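Local coordinates for protein lipase aflb (Neosartorya fumigata, PDB 6IDY) that probably hydrolyses the ester bonds of lipids as a lipase of the alpha/beta-hydrolase superfamily, with a structure that binds a calcium ion, at residues L14-I19 with N103-L108; L165-A170 with L195-A200. All coordinates share one frame; numbering follows the deposited sequence.

Contact 1 of 2, residues L14-I19 with N103-L108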
# COMPACT_ATOMS: atom_id res chain seq x y z
N LEU A 14 17.26 16.84 1.22
CA LEU A 14 15.91 17.26 0.84
C LEU A 14 14.88 16.84 1.89
O LEU A 14 15.09 15.85 2.60
CB LEU A 14 15.52 16.70 -0.53
CG LEU A 14 16.14 17.36 -1.78
CD1 LEU A 14 15.89 16.50 -3.01
CD2 LEU A 14 15.57 18.76 -2.01
N SER A 15 13.76 17.59 1.97
CA SER A 15 12.69 17.33 2.92
C SER A 15 11.30 17.45 2.28
O SER A 15 11.18 17.93 1.15
CB SER A 15 12.80 18.28 4.11
OG SER A 15 12.43 19.60 3.76
N LEU A 16 10.25 17.05 3.03
CA LEU A 16 8.86 17.14 2.61
C LEU A 16 8.52 18.62 2.34
O LEU A 16 7.91 18.92 1.32
CB LEU A 16 7.96 16.55 3.72
CG LEU A 16 6.51 16.24 3.39
CD1 LEU A 16 6.41 15.10 2.42
CD2 LEU A 16 5.75 15.85 4.64
N VAL A 17 9.00 19.53 3.22
CA VAL A 17 8.85 20.98 3.12
C VAL A 17 9.49 21.51 1.82
O VAL A 17 8.80 22.21 1.07
CB VAL A 17 9.36 21.72 4.39
CG1 VAL A 17 9.61 23.20 4.14
CG2 VAL A 17 8.39 21.54 5.55
N SER A 18 10.77 21.16 1.56
CA SER A 18 11.50 21.60 0.36
C SER A 18 10.86 21.10 -0.94
O SER A 18 10.71 21.89 -1.88
CB SER A 18 12.98 21.21 0.44
OG SER A 18 13.18 19.84 0.15
N ILE A 19 10.44 19.82 -0.99
CA ILE A 19 9.78 19.24 -2.16
C ILE A 19 8.48 19.99 -2.46
O ILE A 19 8.27 20.42 -3.60
CB ILE A 19 9.57 17.70 -2.03
CG1 ILE A 19 10.91 16.95 -2.00
CG2 ILE A 19 8.67 17.17 -3.15
CD1 ILE A 19 10.83 15.59 -1.35
N ASN A 103 8.47 14.63 7.73
CA ASN A 103 9.29 15.61 7.01
C ASN A 103 10.67 15.07 6.60
O ASN A 103 11.16 15.42 5.53
CB ASN A 103 9.40 16.93 7.79
CG ASN A 103 10.04 18.06 7.02
OD1 ASN A 103 9.62 18.43 5.92
ND2 ASN A 103 11.08 18.65 7.60
N GLY A 104 11.25 14.21 7.44
CA GLY A 104 12.56 13.62 7.18
C GLY A 104 12.55 12.21 6.61
O GLY A 104 13.51 11.47 6.81
N TYR A 105 11.48 11.85 5.86
CA TYR A 105 11.29 10.51 5.27
C TYR A 105 12.38 10.11 4.24
O TYR A 105 12.73 8.93 4.19
CB TYR A 105 9.87 10.35 4.67
CG TYR A 105 9.69 10.95 3.29
CD1 TYR A 105 9.51 12.31 3.12
CD2 TYR A 105 9.72 10.15 2.15
CE1 TYR A 105 9.37 12.88 1.85
CE2 TYR A 105 9.58 10.70 0.87
CZ TYR A 105 9.40 12.06 0.73
OH TYR A 105 9.24 12.60 -0.52
N LEU A 106 12.86 11.07 3.41
CA LEU A 106 13.86 10.80 2.37
C LEU A 106 15.20 10.28 2.88
O LEU A 106 15.81 9.42 2.25
CB LEU A 106 14.10 12.02 1.47
CG LEU A 106 13.07 12.31 0.38
CD1 LEU A 106 13.47 13.55 -0.36
CD2 LEU A 106 12.97 11.16 -0.63
N ASN A 107 15.66 10.82 4.01
CA ASN A 107 16.93 10.44 4.63
C ASN A 107 16.78 9.34 5.69
O ASN A 107 17.78 8.87 6.23
CB ASN A 107 17.65 11.68 5.18
CG ASN A 107 18.07 12.65 4.10
OD1 ASN A 107 17.42 13.67 3.86
ND2 ASN A 107 19.16 12.34 3.40
N LEU A 108 15.53 8.89 5.94
CA LEU A 108 15.22 7.83 6.90
C LEU A 108 15.74 6.48 6.39
O LEU A 108 15.49 6.11 5.24
CB LEU A 108 13.70 7.78 7.17
CG LEU A 108 13.20 6.77 8.22
CD1 LEU A 108 13.35 7.32 9.63
CD2 LEU A 108 11.75 6.41 7.96
O HOH W 1 12.81 14.06 3.86
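The ring of Tyr105 has Leu106 CG over one face, 3.7 Å above the plane and displaced toward the rim, while two methyl groups of the facing helix, Leu16 CD1 and Ile19 CD1, reach it obliquely. Leu16 comes to CE1 and Ile19 to the hydroxyl end, both side chains crossing the tyrosine at roughly a right angle. Tyr105 CG sits in the crowded position between its own N and carbonyl carbon (chi1 81°), and its OH is hydrogen-bonded to Glu421 of helix 414-424. Beside the ring, Ile19 CD1 and Leu106 CD1 meet tip to tip at 3.5 Å, a tight fit, and Leu106 CD1 also touches Leu14 CB.

The second flat group, the carboxamide of Asn103, turns its oxygen to the first turn of helix 16-24. With CG anti to the backbone N, OD1 accepts from Val17 N at 3.0 Å, almost along its C=O axis (171°), and is also in contact with Val17 CG2. The backbone of the same residue serves the neighbouring amide: Asn103 O takes Leu16 N on an in-plane lone pair at 3.1 Å. Ser15, the N-cap, supplies OG to Ser18 N.

A water completes the polar seam, donating to Leu14 O and Asn103 O and accepting from Leu106 N. Three N-H groups of the helix start thus find oxygen acceptors. The partial positive charge of the helix end probably strengthens both bonds to Asn103, so that Ser15 caps the helix from within, while both carbonyl oxygens of Asn103, remote in sequence, bind the two amides that precede Ser18 N.

Contact 2 of 2, residues L165-A170 with L195-A200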
# COMPACT_ATOMS: atom_id res chain seq x y z
N LEU A 165 6.17 -6.84 3.33
CA LEU A 165 5.29 -5.68 3.33
C LEU A 165 5.52 -4.88 2.05
O LEU A 165 6.61 -4.34 1.85
CB LEU A 165 5.49 -4.81 4.58
CG LEU A 165 5.39 -5.51 5.94
CD1 LEU A 165 5.71 -4.54 7.06
CD2 LEU A 165 4.00 -6.15 6.15
N VAL A 166 4.52 -4.89 1.16
CA VAL A 166 4.59 -4.23 -0.16
C VAL A 166 3.89 -2.86 -0.08
O VAL A 166 2.74 -2.79 0.33
CB VAL A 166 4.04 -5.15 -1.30
CG1 VAL A 166 4.20 -4.49 -2.67
CG2 VAL A 166 4.73 -6.51 -1.30
N PRO A 167 4.58 -1.77 -0.47
CA PRO A 167 3.98 -0.44 -0.34
C PRO A 167 2.96 -0.10 -1.42
O PRO A 167 2.83 -0.83 -2.40
CB PRO A 167 5.19 0.48 -0.46
CG PRO A 167 6.09 -0.24 -1.39
CD PRO A 167 5.96 -1.68 -0.99
N GLY A 168 2.27 1.02 -1.23
CA GLY A 168 1.30 1.55 -2.17
C GLY A 168 1.89 2.68 -2.99
O GLY A 168 3.09 2.96 -2.92
N THR A 169 1.04 3.33 -3.77
CA THR A 169 1.41 4.43 -4.66
C THR A 169 1.99 5.63 -3.93
O THR A 169 1.44 6.07 -2.90
CB THR A 169 0.20 4.84 -5.51
OG1 THR A 169 -0.26 3.71 -6.25
CG2 THR A 169 0.49 5.99 -6.45
N ALA A 170 3.12 6.16 -4.47
CA ALA A 170 3.81 7.38 -4.05
C ALA A 170 4.28 7.39 -2.59
O ALA A 170 4.74 8.43 -2.11
CB ALA A 170 2.92 8.58 -4.33
N LEU A 195 9.58 -3.77 1.40
CA LEU A 195 10.14 -3.51 0.09
C LEU A 195 10.03 -2.04 -0.27
O LEU A 195 8.94 -1.54 -0.52
CB LEU A 195 9.43 -4.41 -0.92
CG LEU A 195 9.91 -4.41 -2.35
CD1 LEU A 195 11.28 -5.06 -2.48
CD2 LEU A 195 8.91 -5.13 -3.21
N ASN A 196 11.16 -1.33 -0.28
CA ASN A 196 11.13 0.07 -0.69
C ASN A 196 11.32 0.09 -2.20
O ASN A 196 12.44 -0.06 -2.69
CB ASN A 196 12.20 0.88 0.04
CG ASN A 196 11.95 1.01 1.52
OD1 ASN A 196 10.87 1.43 1.95
ND2 ASN A 196 12.94 0.66 2.32
N ILE A 197 10.20 0.19 -2.94
CA ILE A 197 10.21 0.23 -4.40
C ILE A 197 10.78 1.57 -4.87
O ILE A 197 10.28 2.61 -4.44
CB ILE A 197 8.80 -0.09 -5.01
CG1 ILE A 197 8.35 -1.54 -4.63
CG2 ILE A 197 8.79 0.13 -6.54
CD1 ILE A 197 6.87 -1.89 -4.92
N PRO A 198 11.86 1.58 -5.70
CA PRO A 198 12.44 2.85 -6.16
C PRO A 198 11.43 3.75 -6.88
O PRO A 198 10.53 3.24 -7.57
CB PRO A 198 13.58 2.42 -7.10
CG PRO A 198 13.91 1.01 -6.68
CD PRO A 198 12.59 0.42 -6.27
N GLN A 199 11.56 5.07 -6.67
CA GLN A 199 10.67 6.12 -7.20
C GLN A 199 9.29 6.03 -6.53
O GLN A 199 8.28 6.49 -7.09
CB GLN A 199 10.60 6.09 -8.75
CG GLN A 199 11.87 6.56 -9.48
CD GLN A 199 13.09 5.68 -9.28
OE1 GLN A 199 14.02 6.04 -8.54
NE2 GLN A 199 13.12 4.52 -9.91
N ALA A 200 9.25 5.41 -5.33
CA ALA A 200 8.07 5.22 -4.49
C ALA A 200 6.84 4.71 -5.26
O ALA A 200 5.77 5.32 -5.21
CB ALA A 200 7.74 6.52 -3.73
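Pro167 is the bump of this contact, and the end of strand 190-195 with the loop after it forms the hollow. Pro167 CB is directed toward the other segment, and the ring brings CD to 3.0 Å and CG to 3.3 Å from Leu195 O, so that the carbonyl oxygen is pressed against ring carbons. One step earlier the parallel ladder is intact: Leu195 N gives a straight bond to Leu165 O, 3.1 Å long with an N-H...O angle of 166°. The next rung would require an N-H at position 167, which proline lacks, and the strands part there.

While Leu195 O meets the CG-CD edge, Ile197 packs beside it on one face side of the ring. Its CG1 is anti to the carbonyl carbon and the chain runs on extended (chi2 168°), which carries CD1 obliquely across the proline, equally near Pro167 CG and CD at 4.0 Å. The same methyl just reaches Val166 CG1.

Beyond Gly168 the backbones converge again. Ala200 CB lies against Ala170 C at 3.7 Å, and Ala170 N makes a weak, bent bond to Ala200 O. Both alanines have positive phi, so each chain is turning where they meet.

Thr169 directs CB away from 195-200, and its OG1 is bonded to Gln234 and Gln288. By analogy with Candida antarctica lipase B, this Gly-Thr loop after the strand probably contributes to the oxyanion hole.

The contact lies buried where two adjacent parallel strands, joined by a beta-alpha-beta crossover containing helix 173-178, reach their C-terminal ends. Val212 of helix 205-223 packs on Val166 and Leu195, Ala173 of helix 173-178 meets Pro167, and helix 414-424 closes over Ala170 and Ala200 through Glu421.

In the fold
Contact 1 closes before contact 2 opens along the chain; their centres lie about 16 Å apart and their nearest atoms about 6 Å, without touching. Glu421 bridges the gap, for it bonds Tyr105 of contact 1 and packs on Ala170 and Ala200 of contact 2. Helix 173-178 also meets both, and Asn196 of contact 2 binds the backbone oxygens of Leu110 and Ser112, in the same loop just after segment 103-108. Contact 1 is peripheral, its centre about 20 Å from that of the chain, whereas contact 2, at about 7 Å, adjoins the probable catalytic centre: Gln234, partner of Thr169, follows the likely nucleophilic serine in a Ser-Trp-Ser-Gln-Gly sequence.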